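PTS-dependent dihydroxyacetone kinase, ADP-binding subunit dhaL (Lactococcus lactis subsp. lactis, PDB 3CR3) binds ADP with magnesium, accepts a phosphoryl group from DhaM to form ATP, and passes it on to dihydroxyacetone bound to DhaK. Local coordinates at residues 15-18 / 19-23; 27-31 / 32-36; 172-175 / 176-179. All blocks are in the same frame, centred on the assembly; numbering follows the deposited sequence.

Interaction 1: 15-18 / 19-23; sequences NEKI and QENKA
Asn15 and Gln19, one helical turn apart, join their amides in a single nearly straight hydrogen bond: Gln19 NE2 donates to Asn15 OD1 over 2.9 Å, with an N-H...O angle of 178°. The oxygen lies in the plane of the glutamine amide, yet the two amide planes are turned 70° against each other. Asn15 CG points away from its own backbone N (chi1 -179°), while Gln19 folds back at chi2 and lays its CG 3.1 Å from Asn15 O. A second donation from Gln19 NE2, to Ala42 O, links the pair to helix 37-54. The arrangement marks the C-terminal turn of helix 4-20, where Gln19 N and Glu20 N still make regular i to i+4 bonds and Asn21 leaves helical geometry before helix 22-28 begins. Here Lys17 O is gripped twice by Asn21. The Asn21 side chain curls back and ND2 donates to Lys17 O at 2.7 Å, in the carbonyl plane and on a lone pair, and the backbone N of Asn21 comes to the same Lys17 O at 3.0 Å, tilted from that plane. Lys17 NZ forms a salt bridge with Glu185 on helix 175-191.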
ATOM      1  N   ASN A  15     -18.882 -22.917 -22.130  1.00 17.93           N
ATOM      2  CA  ASN A  15     -19.438 -21.559 -22.160  1.00 18.33           C
ATOM      3  C   ASN A  15     -20.900 -21.520 -21.707  1.00 19.20           C
ATOM      4  O   ASN A  15     -21.286 -20.618 -20.968  1.00 19.64           O
ATOM      5  CB  ASN A  15     -19.304 -20.942 -23.553  1.00 18.27           C
ATOM      6  CG  ASN A  15     -19.844 -19.518 -23.625  1.00 17.04           C
ATOM      7  OD1 ASN A  15     -19.513 -18.665 -22.805  1.00 16.09           O
ATOM      8  ND2 ASN A  15     -20.677 -19.257 -24.628  1.00 15.55           N
ATOM      9  N   GLU A  16     -21.695 -22.503 -22.140  1.00 19.64           N
ATOM     10  CA  GLU A  16     -23.108 -22.606 -21.754  1.00 21.25           C
ATOM     11  C   GLU A  16     -23.296 -22.817 -20.248  1.00 20.78           C
ATOM     12  O   GLU A  16     -24.121 -22.164 -19.635  1.00 20.87           O
ATOM     13  CB  GLU A  16     -23.821 -23.724 -22.531  1.00 20.78           C
ATOM     14  CG  GLU A  16     -24.183 -23.381 -23.968  1.00 22.57           C
ATOM     15  CD  GLU A  16     -24.575 -24.605 -24.789  1.00 23.81           C
ATOM     16  OE1 GLU A  16     -25.092 -25.599 -24.206  1.00 27.99           O
ATOM     17  OE2 GLU A  16     -24.371 -24.578 -26.028  1.00 27.00           O
ATOM     18  N   LYS A  17     -22.535 -23.741 -19.663  1.00 20.79           N
ATOM     19  CA  LYS A  17     -22.556 -23.949 -18.210  1.00 20.62           C
ATOM     20  C   LYS A  17     -22.139 -22.691 -17.460  1.00 19.64           C
ATOM     21  O   LYS A  17     -22.680 -22.388 -16.396  1.00 19.42           O
ATOM     22  CB  LYS A  17     -21.614 -25.084 -17.828  1.00 20.99           C
ATOM     23  CG  LYS A  17     -22.102 -26.464 -18.206  1.00 23.83           C
ATOM     24  CD  LYS A  17     -23.175 -26.945 -17.248  1.00 27.39           C
ATOM     25  CE  LYS A  17     -23.500 -28.399 -17.467  1.00 28.99           C
ATOM     26  NZ  LYS A  17     -24.359 -28.922 -16.352  1.00 32.40           N
ATOM     27  N   ILE A  18     -21.165 -21.977 -18.019  1.00 18.82           N
ATOM     28  CA  ILE A  18     -20.630 -20.753 -17.423  1.00 18.41           C
ATOM     29  C   ILE A  18     -21.675 -19.631 -17.429  1.00 18.74           C
ATOM     30  O   ILE A  18     -21.920 -19.006 -16.397  1.00 18.30           O
ATOM     31  CB  ILE A  18     -19.326 -20.286 -18.134  1.00 17.94           C
ATOM     32  CG1 ILE A  18     -18.136 -21.190 -17.757  1.00 17.85           C
ATOM     33  CG2 ILE A  18     -19.029 -18.828 -17.833  1.00 16.52           C
ATOM     34  CD1 ILE A  18     -17.791 -21.217 -16.278  1.00 14.56           C
ATOM     35  N   GLN A  19     -22.284 -19.388 -18.590  1.00 19.05           N
ATOM     36  CA  GLN A  19     -23.357 -18.382 -18.719  1.00 19.26           C
ATOM     37  C   GLN A  19     -24.566 -18.717 -17.853  1.00 19.77           C
ATOM     38  O   GLN A  19     -25.130 -17.835 -17.214  1.00 19.89           O
ATOM     39  CB  GLN A  19     -23.805 -18.244 -20.183  1.00 19.41           C
ATOM     40  CG  GLN A  19     -22.686 -17.905 -21.164  1.00 18.61           C
ATOM     41  CD  GLN A  19     -21.980 -16.608 -20.845  1.00 17.36           C
ATOM     42  OE1 GLN A  19     -22.547 -15.718 -20.224  1.00 17.86           O
ATOM     43  NE2 GLN A  19     -20.735 -16.490 -21.286  1.00 19.18           N
ATOM     44  N   GLU A  20     -24.955 -19.991 -17.835  1.00 20.15           N
ATOM     45  CA  GLU A  20     -26.089 -20.444 -17.031  1.00 21.17           C
ATOM     46  C   GLU A  20     -25.871 -20.206 -15.540  1.00 20.44           C
ATOM     47  O   GLU A  20     -26.770 -19.730 -14.842  1.00 20.34           O
ATOM     48  CB  GLU A  20     -26.390 -21.927 -17.289  1.00 21.36           C
ATOM     49  CG  GLU A  20     -27.075 -22.216 -18.648  1.00 23.64           C
ATOM     50  CD  GLU A  20     -27.344 -23.704 -18.890  1.00 24.33           C
ATOM     51  OE1 GLU A  20     -26.826 -24.554 -18.122  1.00 29.46           O
ATOM     52  OE2 GLU A  20     -28.075 -24.023 -19.856  1.00 28.22           O
ATOM     53  N   ASN A  21     -24.672 -20.535 -15.066  1.00 19.62           N
ATOM     54  CA  ASN A  21     -24.355 -20.487 -13.644  1.00 18.80           C
ATOM     55  C   ASN A  21     -23.521 -19.302 -13.185  1.00 18.25           C
ATOM     56  O   ASN A  21     -22.906 -19.376 -12.118  1.00 17.73           O
ATOM     57  CB  ASN A  21     -23.647 -21.782 -13.242  1.00 18.68           C
ATOM     58  CG  ASN A  21     -24.483 -22.994 -13.499  1.00 18.36           C
ATOM     59  OD1 ASN A  21     -25.458 -23.231 -12.799  1.00 18.81           O
ATOM     60  ND2 ASN A  21     -24.111 -23.784 -14.511  1.00 17.60           N
ATOM     61  N   LYS A  22     -23.510 -18.213 -13.955  1.00 17.98           N
ATOM     62  CA  LYS A  22     -22.645 -17.062 -13.639  1.00 18.20           C
ATOM     63  C   LYS A  22     -22.946 -16.348 -12.324  1.00 17.66           C
ATOM     64  O   LYS A  22     -22.021 -16.006 -11.583  1.00 17.59           O
ATOM     65  CB  LYS A  22     -22.530 -16.069 -14.809  1.00 18.01           C
ATOM     66  CG  LYS A  22     -23.797 -15.306 -15.188  1.00 19.03           C
ATOM     67  CD  LYS A  22     -23.513 -14.391 -16.378  1.00 19.62           C
ATOM     68  CE  LYS A  22     -24.664 -13.425 -16.647  1.00 23.92           C
ATOM     69  NZ  LYS A  22     -24.454 -12.690 -17.943  1.00 25.96           N
ATOM     70  N   ALA A  23     -24.223 -16.122 -12.027  1.00 17.30           N
ATOM     71  CA  ALA A  23     -24.612 -15.535 -10.742  1.00 16.81           C
ATOM     72  C   ALA A  23     -24.137 -16.437  -9.605  1.00 16.31           C
ATOM     73  O   ALA A  23     -23.630 -15.950  -8.611  1.00 16.69           O
ATOM     74  CB  ALA A  23     -26.131 -15.326 -10.668  1.00 16.17           C
TER

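Interaction 2: 27-31 / 32-36; sequences ELDGP and IGDGD. With MG (magnesium ion), chain E; MG (magnesium ion), chain F; ADP (adenosine-5'-diphosphate), chain G.
Asp29, Asp34 and Asp36 converge on one magnesium ion from the loop that joins helix 22-28 to helix 37-54, the acidic metal-binding loop of the DhaL nucleotide site. The Asp29 side chain ties the two ends of the loop together. Its CB packs against the backbone of Gly35, and a chi1 of -156° turns the carboxylate to the carbonyl-carbon side and toward the metal. From there the two oxygens divide their work. OD1 does not bind the metal directly but accepts from two waters: one also donates to Ile32 O, and the other, itself a ligand of the first magnesium, donates to ADP O3B. Asp29 OD2 binds that magnesium at 2.1 Å, and on its anti side it also accepts from Asp36 N at 3.1 Å. This backbone N-H helps fix the rotation of the carboxylate and draws the end of the loop back to its start.

Asp34 and Asp36 each bridge two ions. Their OD1 atoms join Asp29 on the first magnesium, and their OD2 atoms reach the second, both at 2.4 Å. The carboxylates of Asp29 and Asp36 lie only 22° from parallel, with Asp29 OD2 and Asp36 OD1 2.8 Å apart; such crowding of acidic oxygens is tolerated because both bind the same cation, which probably offsets their mutual repulsion. Gly33, without a side chain, passes close beside Asp29 OD1. Ile32 brings CG1 3.6 Å from Leu28 O, and its side chain also rests on Pro175. ADP completes the first coordination shell with one oxygen from each phosphate, O1A and O1B, and O1B is shared with the second magnesium, 2.5 Å away.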
ATOM      1  N   GLU A  27     -21.558 -15.622  -6.598  1.00 17.80           N
ATOM      2  CA  GLU A  27     -22.102 -15.814  -5.254  1.00 17.99           C
ATOM      3  C   GLU A  27     -21.110 -16.584  -4.390  1.00 17.13           C
ATOM      4  O   GLU A  27     -20.830 -16.194  -3.274  1.00 16.18           O
ATOM      5  CB  GLU A  27     -23.425 -16.568  -5.322  1.00 18.23           C
ATOM      6  CG  GLU A  27     -24.121 -16.709  -4.010  1.00 20.63           C
ATOM      7  CD  GLU A  27     -25.352 -17.554  -4.134  1.00 22.69           C
ATOM      8  OE1 GLU A  27     -26.337 -17.083  -4.755  1.00 24.32           O
ATOM      9  OE2 GLU A  27     -25.337 -18.690  -3.619  1.00 22.99           O
ATOM     10  N   LEU A  28     -20.575 -17.665  -4.937  1.00 16.70           N
ATOM     11  CA  LEU A  28     -19.493 -18.385  -4.308  1.00 16.60           C
ATOM     12  C   LEU A  28     -18.271 -17.505  -4.026  1.00 16.59           C
ATOM     13  O   LEU A  28     -17.585 -17.725  -3.045  1.00 16.74           O
ATOM     14  CB  LEU A  28     -19.103 -19.598  -5.156  1.00 16.31           C
ATOM     15  CG  LEU A  28     -20.129 -20.734  -5.307  1.00 15.10           C
ATOM     16  CD1 LEU A  28     -19.480 -21.860  -6.057  1.00 13.51           C
ATOM     17  CD2 LEU A  28     -20.656 -21.244  -3.961  1.00 13.22           C
ATOM     18  N   ASP A  29     -18.029 -16.505  -4.879  1.00 17.02           N
ATOM     19  CA  ASP A  29     -16.886 -15.593  -4.768  1.00 16.86           C
ATOM     20  C   ASP A  29     -17.162 -14.404  -3.835  1.00 17.11           C
ATOM     21  O   ASP A  29     -16.360 -13.476  -3.735  1.00 16.82           O
ATOM     22  CB  ASP A  29     -16.500 -15.091  -6.160  1.00 16.45           C
ATOM     23  CG  ASP A  29     -15.056 -14.634  -6.253  1.00 16.15           C
ATOM     24  OD1 ASP A  29     -14.148 -15.190  -5.577  1.00 14.13           O
ATOM     25  OD2 ASP A  29     -14.822 -13.699  -7.029  1.00 14.25           O
ATOM     26  N   GLY A  30     -18.312 -14.435  -3.171  1.00 17.26           N
ATOM     27  CA  GLY A  30     -18.708 -13.380  -2.239  1.00 17.14           C
ATOM     28  C   GLY A  30     -18.093 -13.520  -0.853  1.00 16.85           C
ATOM     29  O   GLY A  30     -17.351 -12.656  -0.431  1.00 17.05           O
ATOM     30  N   PRO A  31     -18.406 -14.613  -0.128  1.00 17.34           N
ATOM     31  CA  PRO A  31     -17.876 -14.772   1.231  1.00 16.69           C
ATOM     32  C   PRO A  31     -16.352 -14.876   1.251  1.00 16.31           C
ATOM     33  O   PRO A  31     -15.705 -14.452   2.210  1.00 16.11           O
ATOM     34  CB  PRO A  31     -18.523 -16.086   1.704  1.00 16.83           C
ATOM     35  CG  PRO A  31     -19.729 -16.257   0.824  1.00 17.49           C
ATOM     36  CD  PRO A  31     -19.283 -15.738  -0.497  1.00 16.93           C
ATOM     37  N   ILE A  32     -15.781 -15.432   0.192  1.00 15.84           N
ATOM     38  CA  ILE A  32     -14.358 -15.683   0.161  1.00 15.45           C
ATOM     39  C   ILE A  32     -13.664 -15.033  -1.025  1.00 15.78           C
ATOM     40  O   ILE A  32     -12.669 -15.546  -1.515  1.00 15.74           O
ATOM     41  CB  ILE A  32     -14.045 -17.212   0.244  1.00 15.99           C
ATOM     42  CG1 ILE A  32     -14.742 -17.984  -0.900  1.00 14.80           C
ATOM     43  CG2 ILE A  32     -14.432 -17.740   1.636  1.00 15.67           C
ATOM     44  CD1 ILE A  32     -14.377 -19.451  -1.011  1.00 14.64           C
ATOM     45  N   GLY A  33     -14.186 -13.898  -1.485  1.00 15.79           N
ATOM     46  CA  GLY A  33     -13.526 -13.152  -2.547  1.00 15.62           C
ATOM     47  C   GLY A  33     -14.214 -11.839  -2.815  1.00 16.15           C
ATOM     48  O   GLY A  33     -14.799 -11.241  -1.912  1.00 16.77           O
ATOM     49  N   ASP A  34     -14.127 -11.367  -4.054  1.00 16.36           N
ATOM     50  CA  ASP A  34     -14.706 -10.077  -4.410  1.00 15.84           C
ATOM     51  C   ASP A  34     -15.984 -10.149  -5.244  1.00 15.84           C
ATOM     52  O   ASP A  34     -16.399  -9.144  -5.831  1.00 16.10           O
ATOM     53  CB  ASP A  34     -13.673  -9.197  -5.111  1.00 16.34           C
ATOM     54  CG  ASP A  34     -13.068  -9.856  -6.353  1.00 16.11           C
ATOM     55  OD1 ASP A  34     -13.395 -11.008  -6.706  1.00 15.53           O
ATOM     56  OD2 ASP A  34     -12.220  -9.211  -6.965  1.00 16.98           O
ATOM     57  N   GLY A  35     -16.612 -11.320  -5.279  1.00 15.55           N
ATOM     58  CA  GLY A  35     -17.923 -11.490  -5.904  1.00 16.04           C
ATOM     59  C   GLY A  35     -17.992 -11.280  -7.413  1.00 16.12           C
ATOM     60  O   GLY A  35     -18.994 -10.756  -7.921  1.00 16.40           O
ATOM     61  N   ASP A  36     -16.940 -11.702  -8.120  1.00 16.05           N
ATOM     62  CA  ASP A  36     -16.817 -11.471  -9.563  1.00 15.58           C
ATOM     63  C   ASP A  36     -16.448 -12.709 -10.405  1.00 15.65           C
ATOM     64  O   ASP A  36     -16.356 -12.594 -11.627  1.00 15.67           O
ATOM     65  CB  ASP A  36     -15.783 -10.364  -9.828  1.00 15.93           C
ATOM     66  CG  ASP A  36     -14.353 -10.837  -9.636  1.00 14.78           C
ATOM     67  OD1 ASP A  36     -14.126 -11.977  -9.180  1.00 13.33           O
ATOM     68  OD2 ASP A  36     -13.421 -10.067  -9.922  1.00 17.46           O
TER
HETATM   69 MG    MG E1212     -13.106 -12.762  -7.803  1.00 19.24          MG
HETATM   70 MG    MG F1213     -11.174  -9.845  -9.077  1.00 29.16          MG
HETATM   71  PB  ADP G1211      -9.935 -13.034  -8.259  1.00 15.60           P
HETATM   72  O1B ADP G1211     -11.144 -12.155  -8.204  1.00 15.51           O
HETATM   73  O2B ADP G1211      -8.712 -12.319  -8.722  1.00 13.87           O
HETATM   74  O3B ADP G1211      -9.715 -13.852  -6.985  1.00 14.19           O
HETATM   75  PA  ADP G1211     -11.619 -14.930  -9.675  1.00 14.17           P
HETATM   76  O1A ADP G1211     -12.662 -14.562  -8.676  1.00 13.91           O
HETATM   77  O2A ADP G1211     -12.009 -14.810 -11.130  1.00 16.69           O
HETATM   78  O3A ADP G1211     -10.237 -14.114  -9.430  1.00 14.44           O
HETATM   79  O5' ADP G1211     -11.121 -16.443  -9.408  1.00 15.92           O
HETATM   80  C5' ADP G1211     -10.997 -16.943  -8.072  1.00 15.07           C
HETATM   81  C4' ADP G1211     -10.496 -18.368  -8.168  1.00 14.79           C
HETATM   82  O4' ADP G1211      -9.154 -18.426  -8.667  1.00 16.42           O
HETATM   83  C3' ADP G1211     -10.452 -19.072  -6.824  1.00 14.89           C
HETATM   84  O3' ADP G1211     -11.735 -19.637  -6.552  1.00 14.91           O
HETATM   85  C2' ADP G1211      -9.362 -20.127  -7.006  1.00 14.36           C
HETATM   86  O2' ADP G1211      -9.873 -21.386  -7.449  1.00 10.96           O
HETATM   87  C1' ADP G1211      -8.510 -19.583  -8.144  1.00 17.13           C
HETATM   88  N9  ADP G1211      -7.195 -19.165  -7.625  1.00 18.66           N
HETATM   89  C8  ADP G1211      -6.951 -17.978  -7.027  1.00 18.23           C
HETATM   90  N7  ADP G1211      -5.662 -17.894  -6.667  1.00 17.35           N
HETATM   91  C5  ADP G1211      -5.072 -19.048  -7.031  1.00 17.86           C
HETATM   92  C6  ADP G1211      -3.714 -19.613  -6.932  1.00 16.54           C
HETATM   93  N6  ADP G1211      -2.735 -18.874  -6.375  1.00 17.11           N
HETATM   94  N1  ADP G1211      -3.501 -20.851  -7.433  1.00 17.92           N
HETATM   95  C2  ADP G1211      -4.479 -21.576  -8.012  1.00 17.00           C
HETATM   96  N3  ADP G1211      -5.729 -21.126  -8.125  1.00 16.87           N
HETATM   97  C4  ADP G1211      -6.080 -19.895  -7.657  1.00 17.73           C
HETATM   98  O   HOH W   1     -12.614 -16.761  -3.935  1.00 16.28           O
HETATM   99  O   HOH W   2     -12.099 -13.557  -5.828  1.00 18.12           O
HETATM  100  O   HOH W   3      -8.828  -9.906  -8.854  1.00 21.47           O

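Interaction 3: 172-175 / 176-179; sequences HIDP and GTQS. With ADP (adenosine-5'-diphosphate), chain G.
The backbone turns into helix 175-191 at Asp174, the N-cap residue, and Asp174 O and Pro175 O at once accept the i to i+4 bonds of Gln178 N and Ser179 N. A chi1 of -178° carries the Asp174 carboxylate away from its own amide and sets it beside the start of the helix. Thr177 crosses it at about a right angle. Its OG1 donates to the anti lone pair of Asp174 OD2 at 2.7 Å, while Thr177 N comes to the same OD2 at 3.0 Å from above the carboxylate plane, the capping bond proper. The carboxylate also takes both ribose hydroxyls of ADP: O2' donates to Asp174 OD2 at 2.8 Å and O3' to Asp174 OD1 at 2.6 Å. Gly176, with no side chain, lets the ribose lie close to the backbone, and its N donates in turn to O3'. Pro175 CG lies 3.4 Å from ADP O3'. With three donors on OD2 and one on OD1, the buried carboxylate is well satisfied, and the helix N terminus probably eases its charge further, so one aspartate both caps the helix and reads the two ribose hydroxyls.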
ATOM      1  N   HIS A 172     -17.261 -22.540   2.894  1.00 10.57           N
ATOM      2  CA  HIS A 172     -17.603 -21.909   1.629  1.00 10.52           C
ATOM      3  C   HIS A 172     -16.966 -22.628   0.450  1.00 10.75           C
ATOM      4  O   HIS A 172     -15.750 -22.854   0.427  1.00 10.56           O
ATOM      5  CB  HIS A 172     -17.226 -20.417   1.649  1.00 10.24           C
ATOM      6  CG  HIS A 172     -17.895 -19.659   2.748  1.00  9.40           C
ATOM      7  ND1 HIS A 172     -19.246 -19.374   2.733  1.00  9.47           N
ATOM      8  CD2 HIS A 172     -17.424 -19.196   3.929  1.00  7.93           C
ATOM      9  CE1 HIS A 172     -19.571 -18.749   3.850  1.00  9.12           C
ATOM     10  NE2 HIS A 172     -18.484 -18.623   4.589  1.00  9.05           N
ATOM     11  N   ILE A 173     -17.801 -23.009  -0.520  1.00 10.61           N
ATOM     12  CA  ILE A 173     -17.317 -23.684  -1.731  1.00 10.23           C
ATOM     13  C   ILE A 173     -16.460 -22.719  -2.576  1.00 10.14           C
ATOM     14  O   ILE A 173     -16.834 -21.572  -2.765  1.00 10.07           O
ATOM     15  CB  ILE A 173     -18.510 -24.275  -2.546  1.00 10.57           C
ATOM     16  CG1 ILE A 173     -19.219 -25.351  -1.716  1.00  9.84           C
ATOM     17  CG2 ILE A 173     -18.038 -24.770  -3.936  1.00  9.00           C
ATOM     18  CD1 ILE A 173     -20.583 -25.817  -2.249  1.00 10.88           C
ATOM     19  N   ASP A 174     -15.301 -23.185  -3.042  1.00  9.40           N
ATOM     20  CA  ASP A 174     -14.393 -22.377  -3.863  1.00  9.51           C
ATOM     21  C   ASP A 174     -14.948 -22.143  -5.279  1.00  9.39           C
ATOM     22  O   ASP A 174     -15.270 -23.096  -5.969  1.00  9.52           O
ATOM     23  CB  ASP A 174     -13.045 -23.081  -3.985  1.00  8.84           C
ATOM     24  CG  ASP A 174     -12.040 -22.273  -4.773  1.00  9.27           C
ATOM     25  OD1 ASP A 174     -11.780 -21.102  -4.401  1.00  8.15           O
ATOM     26  OD2 ASP A 174     -11.521 -22.810  -5.769  1.00  7.77           O
ATOM     27  N   PRO A 175     -15.078 -20.877  -5.704  1.00  9.61           N
ATOM     28  CA  PRO A 175     -15.637 -20.616  -7.041  1.00  9.47           C
ATOM     29  C   PRO A 175     -14.833 -21.182  -8.243  1.00  9.16           C
ATOM     30  O   PRO A 175     -15.437 -21.719  -9.153  1.00  9.71           O
ATOM     31  CB  PRO A 175     -15.739 -19.079  -7.109  1.00  9.61           C
ATOM     32  CG  PRO A 175     -14.932 -18.550  -6.000  1.00 10.35           C
ATOM     33  CD  PRO A 175     -14.813 -19.637  -4.946  1.00  9.98           C
ATOM     34  N   GLY A 176     -13.510 -21.054  -8.243  1.00  8.81           N
ATOM     35  CA  GLY A 176     -12.674 -21.636  -9.280  1.00  8.76           C
ATOM     36  C   GLY A 176     -12.810 -23.150  -9.373  1.00  9.22           C
ATOM     37  O   GLY A 176     -12.755 -23.710 -10.469  1.00  9.00           O
ATOM     38  N   THR A 177     -12.941 -23.816  -8.218  1.00  9.65           N
ATOM     39  CA  THR A 177     -13.164 -25.260  -8.172  1.00  9.24           C
ATOM     40  C   THR A 177     -14.465 -25.608  -8.901  1.00  9.15           C
ATOM     41  O   THR A 177     -14.507 -26.560  -9.677  1.00  9.06           O
ATOM     42  CB  THR A 177     -13.157 -25.790  -6.724  1.00  9.87           C
ATOM     43  OG1 THR A 177     -11.893 -25.491  -6.114  1.00  9.54           O
ATOM     44  CG2 THR A 177     -13.370 -27.311  -6.676  1.00  9.21           C
ATOM     45  N   GLN A 178     -15.515 -24.828  -8.648  1.00  8.64           N
ATOM     46  CA  GLN A 178     -16.795 -25.007  -9.322  1.00  9.56           C
ATOM     47  C   GLN A 178     -16.709 -24.739 -10.822  1.00  9.01           C
ATOM     48  O   GLN A 178     -17.253 -25.502 -11.623  1.00  8.90           O
ATOM     49  CB  GLN A 178     -17.888 -24.112  -8.709  1.00  9.70           C
ATOM     50  CG  GLN A 178     -19.266 -24.281  -9.343  1.00 10.00           C
ATOM     51  CD  GLN A 178     -19.837 -25.666  -9.187  1.00 10.61           C
ATOM     52  OE1 GLN A 178     -19.645 -26.541 -10.043  1.00 12.90           O
ATOM     53  NE2 GLN A 178     -20.534 -25.888  -8.088  1.00  6.98           N
ATOM     54  N   SER A 179     -16.059 -23.652 -11.210  1.00  8.68           N
ATOM     55  CA  SER A 179     -15.964 -23.382 -12.639  1.00  8.96           C
ATOM     56  C   SER A 179     -15.124 -24.498 -13.296  1.00  8.15           C
ATOM     57  O   SER A 179     -15.448 -24.958 -14.366  1.00  7.27           O
ATOM     58  CB  SER A 179     -15.430 -21.966 -12.916  1.00  9.15           C
ATOM     59  OG  SER A 179     -14.110 -21.818 -12.398  1.00 10.32           O
TER
HETATM   60  PB  ADP G1211      -9.935 -13.034  -8.259  1.00 15.60           P
HETATM   61  O1B ADP G1211     -11.144 -12.155  -8.204  1.00 15.51           O
HETATM   62  O2B ADP G1211      -8.712 -12.319  -8.722  1.00 13.87           O
HETATM   63  O3B ADP G1211      -9.715 -13.852  -6.985  1.00 14.19           O
HETATM   64  PA  ADP G1211     -11.619 -14.930  -9.675  1.00 14.17           P
HETATM   65  O1A ADP G1211     -12.662 -14.562  -8.676  1.00 13.91           O
HETATM   66  O2A ADP G1211     -12.009 -14.810 -11.130  1.00 16.69           O
HETATM   67  O3A ADP G1211     -10.237 -14.114  -9.430  1.00 14.44           O
HETATM   68  O5' ADP G1211     -11.121 -16.443  -9.408  1.00 15.92           O
HETATM   69  C5' ADP G1211     -10.997 -16.943  -8.072  1.00 15.07           C
HETATM   70  C4' ADP G1211     -10.496 -18.368  -8.168  1.00 14.79           C
HETATM   71  O4' ADP G1211      -9.154 -18.426  -8.667  1.00 16.42           O
HETATM   72  C3' ADP G1211     -10.452 -19.072  -6.824  1.00 14.89           C
HETATM   73  O3' ADP G1211     -11.735 -19.637  -6.552  1.00 14.91           O
HETATM   74  C2' ADP G1211      -9.362 -20.127  -7.006  1.00 14.36           C
HETATM   75  O2' ADP G1211      -9.873 -21.386  -7.449  1.00 10.96           O
HETATM   76  C1' ADP G1211      -8.510 -19.583  -8.144  1.00 17.13           C
HETATM   77  N9  ADP G1211      -7.195 -19.165  -7.625  1.00 18.66           N
HETATM   78  C8  ADP G1211      -6.951 -17.978  -7.027  1.00 18.23           C
HETATM   79  N7  ADP G1211      -5.662 -17.894  -6.667  1.00 17.35           N
HETATM   80  C5  ADP G1211      -5.072 -19.048  -7.031  1.00 17.86           C
HETATM   81  C6  ADP G1211      -3.714 -19.613  -6.932  1.00 16.54           C
HETATM   82  N6  ADP G1211      -2.735 -18.874  -6.375  1.00 17.11           N
HETATM   83  N1  ADP G1211      -3.501 -20.851  -7.433  1.00 17.92           N
HETATM   84  C2  ADP G1211      -4.479 -21.576  -8.012  1.00 17.00           C
HETATM   85  N3  ADP G1211      -5.729 -21.126  -8.125  1.00 16.87           N
HETATM   86  C4  ADP G1211      -6.080 -19.895  -7.657  1.00 17.73           C

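Overall arrangement
Along the chain the three contacts run in series, none enclosing or crossing another. Interaction 1 closes the end of helix 4-20 at the break before helix 22-28; that short helix leads to interaction 2, whose loop ends where helix 37-54 begins. Much later, interaction 3 opens helix 175-191 and brings the chain back beside the earlier two. Ile18 packs on Ser179, joining interactions 1 and 3, while Leu28 meets Gln178, Pro31 meets His172 and Asp29 meets Pro175, joining interactions 2 and 3. The last two share one ADP, residues 27-36 through its phosphates and residues 172-179 through its ribose, so distant parts of the sequence line opposite ends of one nucleotide's sugar-diphosphate.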